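Local coordinates for Blr3880 protein (Bradyrhizobium japonicum, PDB 2OOD) that probably catalyses the zinc-dependent hydrolytic deamination of guanine to xanthine and ammonia, at residues 11-16 against 30-35; 24-29 against 371-376; 82-87 against 105-110; 337-342 against 443-448. One frame throughout, in Å; residues are numbered along the deposited sequence.

From the N terminus, strand 11-15 runs out and interaction 1 brings the chain back beside it as strand 30-33, closing a short loop. Residues 24-29 of that loop reach far ahead to 371-376 in interaction 2, so the two contacts cross, and they touch where Val-16 N probably bonds to Ala-29 O. Nested inside the long loop of interaction 2 is interaction 3, which folds the turn after strand 70-81 onto the end of helix 95-107, near the zinc site. Interaction 4 joins helix 335-352 to helix 434-447; its segments alternate with those of interaction 2, and Leu-372 packs on Leu-339 and Ala-342 between them.

Interaction 1: 11-16 against 30-35; sequences TFFDFV and ARFHQD
Asp-14 and Arg-31 face each other across two strands and form a salt bridge, OD2 of Asp-14 lying 2.7 Å from NH1 of Arg-31. The arginine starts with CG anti to the backbone N (chi1 179°), and its aliphatic part runs beside the acid, CD 3.2 Å from Asp-14 OD1. A bend at chi3 (-84°) turns NE aside, Val-16 CG1 packs over one face of the guanidinium, and Glu-399 forms a salt bridge with NH2. An alanine here would probably leave the Asp-14 and Glu-399 carboxylates without this cationic mate and strip Val-16 of the flat group beneath its methyl.

The strands are an antiparallel pair joined by a long loop, Phe-12 N bonding to His-33 O at 2.9 Å and His-33 N to Phe-12 O at 3.0 Å. Strand 11-15 also bonds through Ile-71 to the beginning of strand 70-81, which goes on to pair with strand 132-138 in the TIM barrel.

The other side of the ribbon is apolar. CD1 of Phe-32 meets the edge of the Phe-13 ring, 4.1 Å from its CD1, the side chains crossing at about a right angle. Ala-30, small enough to fit between rings, sets CB 3.8 Å from Phe-13 CZ, while Thr-11 CG2 reaches Phe-32 CE1. Helices 374-380 and 434-447 cover this aromatic side, and Phe-398 N is a second partner of Asp-14 OD2.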
# COMPACT_ATOMS: atom_id res chain seq x y z
N THR A 11 -20.71 18.95 -5.19
CA THR A 11 -20.51 17.93 -6.21
C THR A 11 -20.73 16.52 -5.63
O THR A 11 -20.04 16.10 -4.69
CB THR A 11 -19.09 18.00 -6.78
OG1 THR A 11 -18.85 19.33 -7.28
CG2 THR A 11 -18.92 17.00 -7.91
N PHE A 12 -21.69 15.79 -6.20
CA PHE A 12 -22.04 14.45 -5.74
C PHE A 12 -21.70 13.34 -6.76
O PHE A 12 -21.82 13.54 -7.97
CB PHE A 12 -23.53 14.38 -5.43
CG PHE A 12 -23.92 15.06 -4.16
CD1 PHE A 12 -23.81 14.41 -2.95
CD2 PHE A 12 -24.41 16.37 -4.18
CE1 PHE A 12 -24.19 15.04 -1.75
CE2 PHE A 12 -24.79 17.01 -2.99
CZ PHE A 12 -24.68 16.34 -1.78
N PHE A 13 -21.31 12.18 -6.24
CA PHE A 13 -20.98 11.02 -7.07
C PHE A 13 -21.38 9.74 -6.35
O PHE A 13 -20.84 9.42 -5.30
CB PHE A 13 -19.47 11.00 -7.35
CG PHE A 13 -19.04 9.97 -8.39
CD1 PHE A 13 -18.81 10.35 -9.71
CD2 PHE A 13 -18.87 8.63 -8.04
CE1 PHE A 13 -18.41 9.40 -10.66
CE2 PHE A 13 -18.48 7.69 -8.99
CZ PHE A 13 -18.25 8.08 -10.30
N ASP A 14 -22.33 9.00 -6.91
CA ASP A 14 -22.74 7.74 -6.29
C ASP A 14 -23.17 6.74 -7.35
O ASP A 14 -23.12 7.04 -8.54
CB ASP A 14 -23.83 7.99 -5.23
CG ASP A 14 -25.15 8.46 -5.83
OD1 ASP A 14 -25.13 9.26 -6.80
OD2 ASP A 14 -26.20 8.04 -5.31
N PHE A 15 -23.61 5.56 -6.94
CA PHE A 15 -24.00 4.54 -7.89
C PHE A 15 -25.46 4.14 -7.85
O PHE A 15 -26.11 4.20 -6.81
CB PHE A 15 -23.12 3.30 -7.68
CG PHE A 15 -21.67 3.55 -7.96
CD1 PHE A 15 -21.17 3.38 -9.24
CD2 PHE A 15 -20.81 3.97 -6.96
CE1 PHE A 15 -19.82 3.64 -9.52
CE2 PHE A 15 -19.46 4.23 -7.23
CZ PHE A 15 -18.97 4.06 -8.52
N VAL A 16 -25.97 3.70 -9.00
CA VAL A 16 -27.35 3.26 -9.12
C VAL A 16 -27.40 1.82 -9.63
O VAL A 16 -28.47 1.22 -9.71
CB VAL A 16 -28.15 4.15 -10.09
CG1 VAL A 16 -28.39 5.51 -9.47
CG2 VAL A 16 -27.39 4.29 -11.39
N ALA A 30 -22.88 4.84 -12.65
CA ALA A 30 -22.66 5.99 -11.79
C ALA A 30 -23.70 7.10 -11.98
O ALA A 30 -24.44 7.12 -12.97
CB ALA A 30 -21.26 6.56 -12.03
N ARG A 31 -23.76 8.00 -11.01
CA ARG A 31 -24.68 9.13 -11.02
C ARG A 31 -23.87 10.34 -10.58
O ARG A 31 -23.35 10.38 -9.47
CB ARG A 31 -25.83 8.89 -10.05
CG ARG A 31 -26.83 10.01 -9.98
CD ARG A 31 -27.59 9.95 -8.66
NE ARG A 31 -28.73 9.03 -8.67
CZ ARG A 31 -29.20 8.43 -7.58
NH1 ARG A 31 -28.63 8.65 -6.40
NH2 ARG A 31 -30.26 7.64 -7.65
N PHE A 32 -23.76 11.33 -11.45
CA PHE A 32 -22.97 12.51 -11.13
C PHE A 32 -23.76 13.81 -11.17
O PHE A 32 -24.55 14.05 -12.09
CB PHE A 32 -21.80 12.60 -12.10
CG PHE A 32 -21.00 13.84 -11.97
CD1 PHE A 32 -20.16 14.02 -10.88
CD2 PHE A 32 -21.04 14.82 -12.95
CE1 PHE A 32 -19.37 15.17 -10.77
CE2 PHE A 32 -20.26 15.97 -12.86
CZ PHE A 32 -19.41 16.14 -11.77
N HIS A 33 -23.54 14.66 -10.17
CA HIS A 33 -24.17 15.97 -10.08
C HIS A 33 -23.07 16.96 -9.78
O HIS A 33 -22.55 16.97 -8.67
CB HIS A 33 -25.19 16.00 -8.93
CG HIS A 33 -26.49 15.32 -9.25
ND1 HIS A 33 -27.29 15.72 -10.30
CD2 HIS A 33 -27.11 14.27 -8.67
CE1 HIS A 33 -28.36 14.94 -10.35
NE2 HIS A 33 -28.27 14.06 -9.37
N GLN A 34 -22.69 17.77 -10.76
CA GLN A 34 -21.63 18.75 -10.52
C GLN A 34 -22.06 19.73 -9.43
O GLN A 34 -21.23 20.16 -8.62
CB GLN A 34 -21.31 19.54 -11.79
CG GLN A 34 -20.20 20.54 -11.56
CD GLN A 34 -19.87 21.36 -12.80
OE1 GLN A 34 -19.64 20.81 -13.88
NE2 GLN A 34 -19.82 22.68 -12.64
N ASP A 35 -23.35 20.06 -9.41
CA ASP A 35 -23.91 20.97 -8.42
C ASP A 35 -25.29 20.45 -7.99
O ASP A 35 -26.31 20.84 -8.55
CB ASP A 35 -24.04 22.38 -9.00
CG ASP A 35 -24.69 23.36 -8.03
OD1 ASP A 35 -24.36 23.33 -6.82
OD2 ASP A 35 -25.54 24.17 -8.46

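Interaction 2: 24-29 against 371-376; sequences GNEQAA and KLSPYR
The hydroxyl OG of Ser-373 is held from two directions, donating to Glu-26 OE2 at 3.1 Å and accepting from the backbone N of Arg-376, also at 3.1 Å. Its chi1 of 62° puts OG between the backbone N and the carbonyl carbon, the setting from which it can reach the N-H of the first helical turn. OG meets OE2 on the syn side, 32° out of the carboxylate plane. A serine suits the place because one small hydroxyl can act as both acceptor and donor.

The other oxygen of Glu-26 serves a different partner: OE1 lies 3.4 Å from NE of Arg-376 in a long salt bridge, the two side chains crossing at about a right angle. The guanidinium is in turn fixed by NH1, which donates to Lys-371 O at 2.8 Å, and by Glu-368, a second acid on NH2. The acid on the short 3-10 segment thus bonds to the serine and pairs more loosely with the arginine.

Below the charges, the aliphatic base of Glu-26 rests over a face of Tyr-375, CB standing 4.2 Å from the ring centroid and 27° off its normal in a CH-pi contact. Gln-27 approaches the far end of the same ring, its CG 3.3 Å from the hydroxyl OH. Tyr-375 supplies a broad apolar platform, and it also packs on Phe-13 and Phe-15 of strand 11-15. The whole is a serine N-cap followed by proline, opening helix 374-380, with the cap's hydroxyl linked in addition to an acid from the loop between strands 11-15 and 30-33.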
# COMPACT_ATOMS: atom_id res chain seq x y z
N GLY A 24 -17.33 -1.82 -20.71
CA GLY A 24 -17.15 -0.81 -21.74
C GLY A 24 -18.02 0.42 -21.61
O GLY A 24 -17.94 1.34 -22.43
N ASN A 25 -18.86 0.45 -20.58
CA ASN A 25 -19.75 1.58 -20.38
C ASN A 25 -20.16 1.70 -18.91
O ASN A 25 -21.34 1.81 -18.58
CB ASN A 25 -20.99 1.40 -21.25
CG ASN A 25 -21.89 2.60 -21.22
OD1 ASN A 25 -21.43 3.73 -21.39
ND2 ASN A 25 -23.18 2.36 -21.02
N GLU A 26 -19.17 1.70 -18.04
CA GLU A 26 -19.40 1.76 -16.60
C GLU A 26 -20.04 3.05 -16.12
O GLU A 26 -20.70 3.05 -15.08
CB GLU A 26 -18.08 1.52 -15.87
CG GLU A 26 -17.29 0.37 -16.44
CD GLU A 26 -16.19 -0.10 -15.51
OE1 GLU A 26 -16.51 -0.75 -14.49
OE2 GLU A 26 -15.01 0.19 -15.78
N GLN A 27 -19.88 4.13 -16.88
CA GLN A 27 -20.46 5.43 -16.51
C GLN A 27 -21.94 5.27 -16.21
O GLN A 27 -22.49 5.95 -15.35
CB GLN A 27 -20.30 6.43 -17.65
CG GLN A 27 -18.88 6.61 -18.17
CD GLN A 27 -18.40 5.43 -19.03
OE1 GLN A 27 -17.86 4.43 -18.53
NE2 GLN A 27 -18.59 5.55 -20.35
N ALA A 28 -22.58 4.36 -16.93
CA ALA A 28 -24.00 4.09 -16.77
C ALA A 28 -24.37 3.59 -15.39
O ALA A 28 -25.55 3.59 -15.02
CB ALA A 28 -24.44 3.07 -17.81
N ALA A 29 -23.39 3.15 -14.61
CA ALA A 29 -23.69 2.65 -13.28
C ALA A 29 -23.56 3.77 -12.26
O ALA A 29 -24.09 3.67 -11.15
CB ALA A 29 -22.75 1.49 -12.92
N LYS A 371 -9.59 -5.82 -13.20
CA LYS A 371 -9.17 -4.43 -13.25
C LYS A 371 -10.13 -3.61 -12.39
O LYS A 371 -11.30 -3.48 -12.71
CB LYS A 371 -9.23 -3.91 -14.68
CG LYS A 371 -8.28 -4.60 -15.63
CD LYS A 371 -8.38 -3.97 -17.00
CE LYS A 371 -7.38 -4.56 -17.96
NZ LYS A 371 -7.52 -3.93 -19.31
N LEU A 372 -9.63 -3.07 -11.28
CA LEU A 372 -10.49 -2.30 -10.39
C LEU A 372 -10.56 -0.84 -10.80
O LEU A 372 -9.75 -0.03 -10.38
CB LEU A 372 -9.99 -2.41 -8.95
CG LEU A 372 -11.06 -2.13 -7.89
CD1 LEU A 372 -12.16 -3.19 -7.98
CD2 LEU A 372 -10.43 -2.12 -6.51
N SER A 373 -11.54 -0.51 -11.64
CA SER A 373 -11.71 0.86 -12.10
C SER A 373 -12.23 1.71 -10.95
O SER A 373 -12.65 1.18 -9.92
CB SER A 373 -12.71 0.90 -13.26
OG SER A 373 -13.99 0.44 -12.85
N PRO A 374 -12.20 3.05 -11.11
CA PRO A 374 -12.71 3.88 -10.02
C PRO A 374 -14.20 3.60 -9.84
O PRO A 374 -14.74 3.78 -8.76
CB PRO A 374 -12.41 5.30 -10.50
CG PRO A 374 -12.42 5.17 -11.97
CD PRO A 374 -11.67 3.88 -12.19
N TYR A 375 -14.85 3.13 -10.90
CA TYR A 375 -16.27 2.80 -10.85
C TYR A 375 -16.50 1.55 -10.02
O TYR A 375 -17.37 1.53 -9.15
CB TYR A 375 -16.81 2.57 -12.26
CG TYR A 375 -16.87 3.82 -13.09
CD1 TYR A 375 -17.92 4.72 -12.97
CD2 TYR A 375 -15.88 4.10 -14.02
CE1 TYR A 375 -17.98 5.87 -13.75
CE2 TYR A 375 -15.93 5.24 -14.80
CZ TYR A 375 -16.98 6.12 -14.66
OH TYR A 375 -17.02 7.25 -15.46
N ARG A 376 -15.73 0.50 -10.31
CA ARG A 376 -15.85 -0.76 -9.60
C ARG A 376 -15.38 -0.66 -8.15
O ARG A 376 -16.00 -1.22 -7.24
CB ARG A 376 -15.02 -1.84 -10.32
CG ARG A 376 -15.57 -2.26 -11.68
CD ARG A 376 -14.58 -3.14 -12.42
NE ARG A 376 -15.17 -3.72 -13.62
CZ ARG A 376 -14.49 -4.47 -14.50
NH1 ARG A 376 -13.21 -4.71 -14.30
NH2 ARG A 376 -15.10 -4.97 -15.56

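Interaction 3: 82-87 against 105-110; sequences LPQTRV and PEEIKY
Pro-83, Glu-106 and Tyr-110 carry most of this contact. The CA of Pro-83 stands over one face of the Tyr-110 ring, 3.7 Å from its centroid and 21° off the normal, a CH-pi contact, and Pro-83 CB lies against Tyr-110 CD1. A proline suits the spot: rigid and compact, its ring presents CB and CG to Tyr-110 and Glu-107.

In Glu-106, CG anti to the backbone N sits against Pro-83 O and Val-87 CG1, the latter 3.8 Å away, while OE1 takes a salt bridge from Lys-109 NZ. One water joins the pieces: it accepts from Tyr-110 OH at 2.7 Å and from Arg-86 N, and donates to Glu-106 OE2 at 2.8 Å and to Pro-83 O at 3.0 Å. Tyr-115 is a further partner of that same OE2.

Glu-107 OE2 accepts from Gln-84 NE2 at 2.8 Å and is also paired with Arg-206. An alanine here would probably leave the Arg-206 charge without this mate and the Gln-84 amide freer to turn. Gln-84 comes within about 3 Å of His-81, a zinc ligand, between nearest side-chain atoms, so it is a second-shell residue of the zinc site, and Glu-107 stands behind it, helping to position it. With such donors around both carboxylates, the charged form of each glutamate would probably be favoured.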
# COMPACT_ATOMS: atom_id res chain seq x y z
N LEU A 82 -12.37 -5.07 16.15
CA LEU A 82 -12.31 -4.02 17.16
C LEU A 82 -11.14 -4.12 18.14
O LEU A 82 -10.39 -3.16 18.33
CB LEU A 82 -13.63 -3.98 17.95
CG LEU A 82 -13.56 -3.44 19.39
CD1 LEU A 82 -13.17 -1.98 19.38
CD2 LEU A 82 -14.90 -3.64 20.07
N PRO A 83 -10.97 -5.29 18.79
CA PRO A 83 -9.88 -5.46 19.75
C PRO A 83 -8.47 -5.48 19.16
O PRO A 83 -7.50 -5.65 19.90
CB PRO A 83 -10.25 -6.76 20.45
CG PRO A 83 -10.88 -7.54 19.36
CD PRO A 83 -11.76 -6.53 18.68
N GLN A 84 -8.35 -5.31 17.85
CA GLN A 84 -7.03 -5.31 17.23
C GLN A 84 -6.58 -3.91 16.82
O GLN A 84 -5.52 -3.73 16.22
CB GLN A 84 -7.04 -6.24 16.02
CG GLN A 84 -7.10 -7.70 16.41
CD GLN A 84 -7.30 -8.61 15.22
OE1 GLN A 84 -6.76 -8.36 14.15
NE2 GLN A 84 -8.06 -9.68 15.41
N THR A 85 -7.40 -2.92 17.19
CA THR A 85 -7.14 -1.51 16.90
C THR A 85 -5.73 -1.04 17.24
O THR A 85 -5.17 -0.19 16.55
CB THR A 85 -8.13 -0.61 17.68
OG1 THR A 85 -9.47 -0.88 17.25
CG2 THR A 85 -7.80 0.86 17.47
N ARG A 86 -5.16 -1.59 18.29
CA ARG A 86 -3.84 -1.17 18.74
C ARG A 86 -2.67 -2.00 18.25
O ARG A 86 -1.51 -1.61 18.44
CB ARG A 86 -3.83 -1.14 20.27
CG ARG A 86 -2.65 -0.41 20.88
CD ARG A 86 -2.80 -0.37 22.39
NE ARG A 86 -1.81 0.52 22.99
CZ ARG A 86 -1.70 0.74 24.30
NH1 ARG A 86 -2.52 0.14 25.14
NH2 ARG A 86 -0.77 1.58 24.75
N VAL A 87 -2.95 -3.13 17.60
CA VAL A 87 -1.88 -4.01 17.13
C VAL A 87 -1.88 -4.33 15.63
O VAL A 87 -1.58 -5.46 15.24
CB VAL A 87 -1.91 -5.34 17.93
CG1 VAL A 87 -1.57 -5.07 19.39
CG2 VAL A 87 -3.30 -5.97 17.84
N PRO A 105 -2.98 -12.09 22.98
CA PRO A 105 -2.55 -11.37 24.18
C PRO A 105 -3.11 -9.95 24.31
O PRO A 105 -3.17 -9.41 25.41
CB PRO A 105 -1.01 -11.41 24.10
CG PRO A 105 -0.73 -11.68 22.65
CD PRO A 105 -1.82 -12.64 22.25
N GLU A 106 -3.54 -9.37 23.19
CA GLU A 106 -4.11 -8.01 23.20
C GLU A 106 -5.62 -8.02 23.34
O GLU A 106 -6.18 -7.23 24.09
CB GLU A 106 -3.73 -7.28 21.90
CG GLU A 106 -4.45 -5.96 21.64
CD GLU A 106 -4.02 -4.84 22.58
OE1 GLU A 106 -2.90 -4.91 23.14
OE2 GLU A 106 -4.80 -3.87 22.74
N GLU A 107 -6.28 -8.93 22.63
CA GLU A 107 -7.73 -9.03 22.68
C GLU A 107 -8.24 -9.43 24.06
O GLU A 107 -9.38 -9.12 24.43
CB GLU A 107 -8.22 -10.05 21.64
CG GLU A 107 -8.06 -9.56 20.22
CD GLU A 107 -8.86 -10.36 19.23
OE1 GLU A 107 -9.95 -10.84 19.59
OE2 GLU A 107 -8.40 -10.51 18.09
N ILE A 108 -7.39 -10.09 24.83
CA ILE A 108 -7.78 -10.53 26.16
C ILE A 108 -7.94 -9.33 27.12
O ILE A 108 -8.64 -9.43 28.12
CB ILE A 108 -6.74 -11.54 26.71
CG1 ILE A 108 -7.30 -12.23 27.95
CG2 ILE A 108 -5.43 -10.84 27.02
CD1 ILE A 108 -6.47 -13.42 28.42
N LYS A 109 -7.30 -8.21 26.79
CA LYS A 109 -7.38 -7.00 27.62
C LYS A 109 -8.78 -6.40 27.61
O LYS A 109 -9.16 -5.68 28.54
CB LYS A 109 -6.41 -5.93 27.12
CG LYS A 109 -4.95 -6.33 27.04
CD LYS A 109 -4.14 -5.16 26.52
CE LYS A 109 -2.66 -5.48 26.42
NZ LYS A 109 -1.89 -4.32 25.91
N TYR A 110 -9.54 -6.67 26.56
CA TYR A 110 -10.89 -6.14 26.45
C TYR A 110 -11.87 -6.76 27.43
O TYR A 110 -13.07 -6.46 27.39
CB TYR A 110 -11.39 -6.26 25.01
CG TYR A 110 -10.73 -5.26 24.09
CD1 TYR A 110 -9.37 -5.34 23.80
CD2 TYR A 110 -11.44 -4.20 23.55
CE1 TYR A 110 -8.74 -4.39 23.01
CE2 TYR A 110 -10.82 -3.24 22.76
CZ TYR A 110 -9.48 -3.34 22.49
OH TYR A 110 -8.86 -2.38 21.72
O HOH W 1 -6.45 -2.98 20.71

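Interaction 4: 337-342 against 443-448; sequences SVLDDA and AVMMVG
The flat group of this contact is the carboxylate of Asp-340, and the methyl CE of Met-446 comes up to its OD1 at 3.2 Å. That same oxygen has stronger partners outside the contact, Lys-344 by a salt bridge and Asn-331 of the second subunit by a hydrogen bond, so the methyl packs beside a polar group that is already answered. Met-445 and Met-446 are both modelled as selenomethionine. Met-446 is bent at both chi2 (-54°) and chi3 (-58°); the first bend brings SE within 3.9 Å of Asp-340 CA, and the second turns CE to the carboxylate.

One residue back, Met-445 behaves differently. Its chain is extended beyond CG, and it crosses Leu-339 obliquely, with CE 3.3 Å from CD1 of the leucine and CG 3.7 Å from the same methyl. A long, unbranched and flexible side chain suits a place where its tip must reach across to a branched leucine. The CB of Asp-340 meets the carbonyl O of Met-445 at 3.7 Å, so the backbones are near as well, the closest CA atoms being those of Asp-340 and Met-446 at 5.3 Å.

The two helical segments cross at -74° with axes 8.0 Å apart, a steep crossing that confines the contact to one patch of four side chains. Around it, Leu-372 packs on Leu-339 from the loop ahead of helix 374-380, helix 296-301 touches the 337-342 segment, helix 418-422 touches the 443-448 segment, and the second subunit reaches both, Phe-301 of that subunit packing on Met-446.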
# COMPACT_ATOMS: atom_id res chain seq x y z
N SER A 337 -7.34 3.04 1.36
CA SER A 337 -6.08 2.30 1.37
C SER A 337 -6.34 0.87 0.95
O SER A 337 -5.49 0.23 0.34
CB SER A 337 -5.47 2.31 2.77
OG SER A 337 -5.08 3.61 3.15
N VAL A 338 -7.53 0.37 1.28
CA VAL A 338 -7.92 -0.99 0.92
C VAL A 338 -8.05 -1.09 -0.60
O VAL A 338 -7.66 -2.10 -1.19
CB VAL A 338 -9.28 -1.38 1.56
CG1 VAL A 338 -9.81 -2.65 0.93
CG2 VAL A 338 -9.11 -1.57 3.05
N LEU A 339 -8.60 -0.04 -1.22
CA LEU A 339 -8.77 -0.02 -2.67
C LEU A 339 -7.42 0.00 -3.38
O LEU A 339 -7.29 -0.54 -4.48
CB LEU A 339 -9.62 1.19 -3.10
CG LEU A 339 -11.12 1.08 -2.78
CD1 LEU A 339 -11.82 2.40 -3.06
CD2 LEU A 339 -11.73 -0.05 -3.59
N ASP A 340 -6.42 0.61 -2.75
CA ASP A 340 -5.08 0.68 -3.33
C ASP A 340 -4.54 -0.74 -3.49
O ASP A 340 -4.08 -1.12 -4.57
CB ASP A 340 -4.16 1.50 -2.42
CG ASP A 340 -2.69 1.32 -2.75
OD1 ASP A 340 -2.34 1.31 -3.95
OD2 ASP A 340 -1.87 1.19 -1.82
N ASP A 341 -4.59 -1.54 -2.43
CA ASP A 341 -4.11 -2.91 -2.49
C ASP A 341 -5.07 -3.79 -3.28
O ASP A 341 -4.65 -4.76 -3.89
CB ASP A 341 -3.93 -3.49 -1.08
CG ASP A 341 -2.65 -3.00 -0.41
OD1 ASP A 341 -1.86 -2.27 -1.05
OD2 ASP A 341 -2.44 -3.35 0.77
N ALA A 342 -6.36 -3.44 -3.28
CA ALA A 342 -7.35 -4.22 -4.02
C ALA A 342 -7.02 -4.19 -5.51
O ALA A 342 -7.07 -5.21 -6.20
CB ALA A 342 -8.74 -3.66 -3.78
N ALA A 443 -7.52 8.68 -8.67
CA ALA A 443 -6.32 9.30 -8.15
C ALA A 443 -6.40 9.32 -6.62
O ALA A 443 -5.38 9.28 -5.94
CB ALA A 443 -6.17 10.70 -8.69
N VAL A 444 -7.62 9.40 -6.08
CA VAL A 444 -7.79 9.40 -4.64
C VAL A 444 -7.33 8.04 -4.12
O VAL A 444 -6.56 7.95 -3.17
CB VAL A 444 -9.27 9.59 -4.25
CG1 VAL A 444 -9.49 9.16 -2.82
CG2 VAL A 444 -9.65 11.05 -4.41
N MSE A 445 -7.80 6.98 -4.79
CA MSE A 445 -7.46 5.60 -4.46
C MSE A 445 -5.97 5.28 -4.52
O MSE A 445 -5.38 4.80 -3.55
CB MSE A 445 -8.12 4.63 -5.45
CG MSE A 445 -9.59 4.35 -5.29
SE MSE A 445 -10.15 3.24 -6.82
CE MSE A 445 -11.99 2.85 -6.29
N MSE A 446 -5.37 5.54 -5.68
CA MSE A 446 -3.97 5.21 -5.93
C MSE A 446 -2.88 6.23 -5.57
O MSE A 446 -1.78 5.83 -5.19
CB MSE A 446 -3.79 4.81 -7.39
CG MSE A 446 -4.86 3.87 -7.93
SE MSE A 446 -5.09 2.23 -6.88
CE MSE A 446 -3.27 1.52 -7.01
N VAL A 447 -3.16 7.52 -5.71
CA VAL A 447 -2.13 8.51 -5.39
C VAL A 447 -2.30 9.14 -4.01
O VAL A 447 -1.34 9.63 -3.44
CB VAL A 447 -2.09 9.63 -6.44
CG1 VAL A 447 -0.89 10.52 -6.20
CG2 VAL A 447 -2.02 9.03 -7.82
N GLY A 448 -3.53 9.10 -3.49
CA GLY A 448 -3.78 9.67 -2.17
C GLY A 448 -4.01 8.61 -1.10
O GLY A 448 -3.69 7.44 -1.29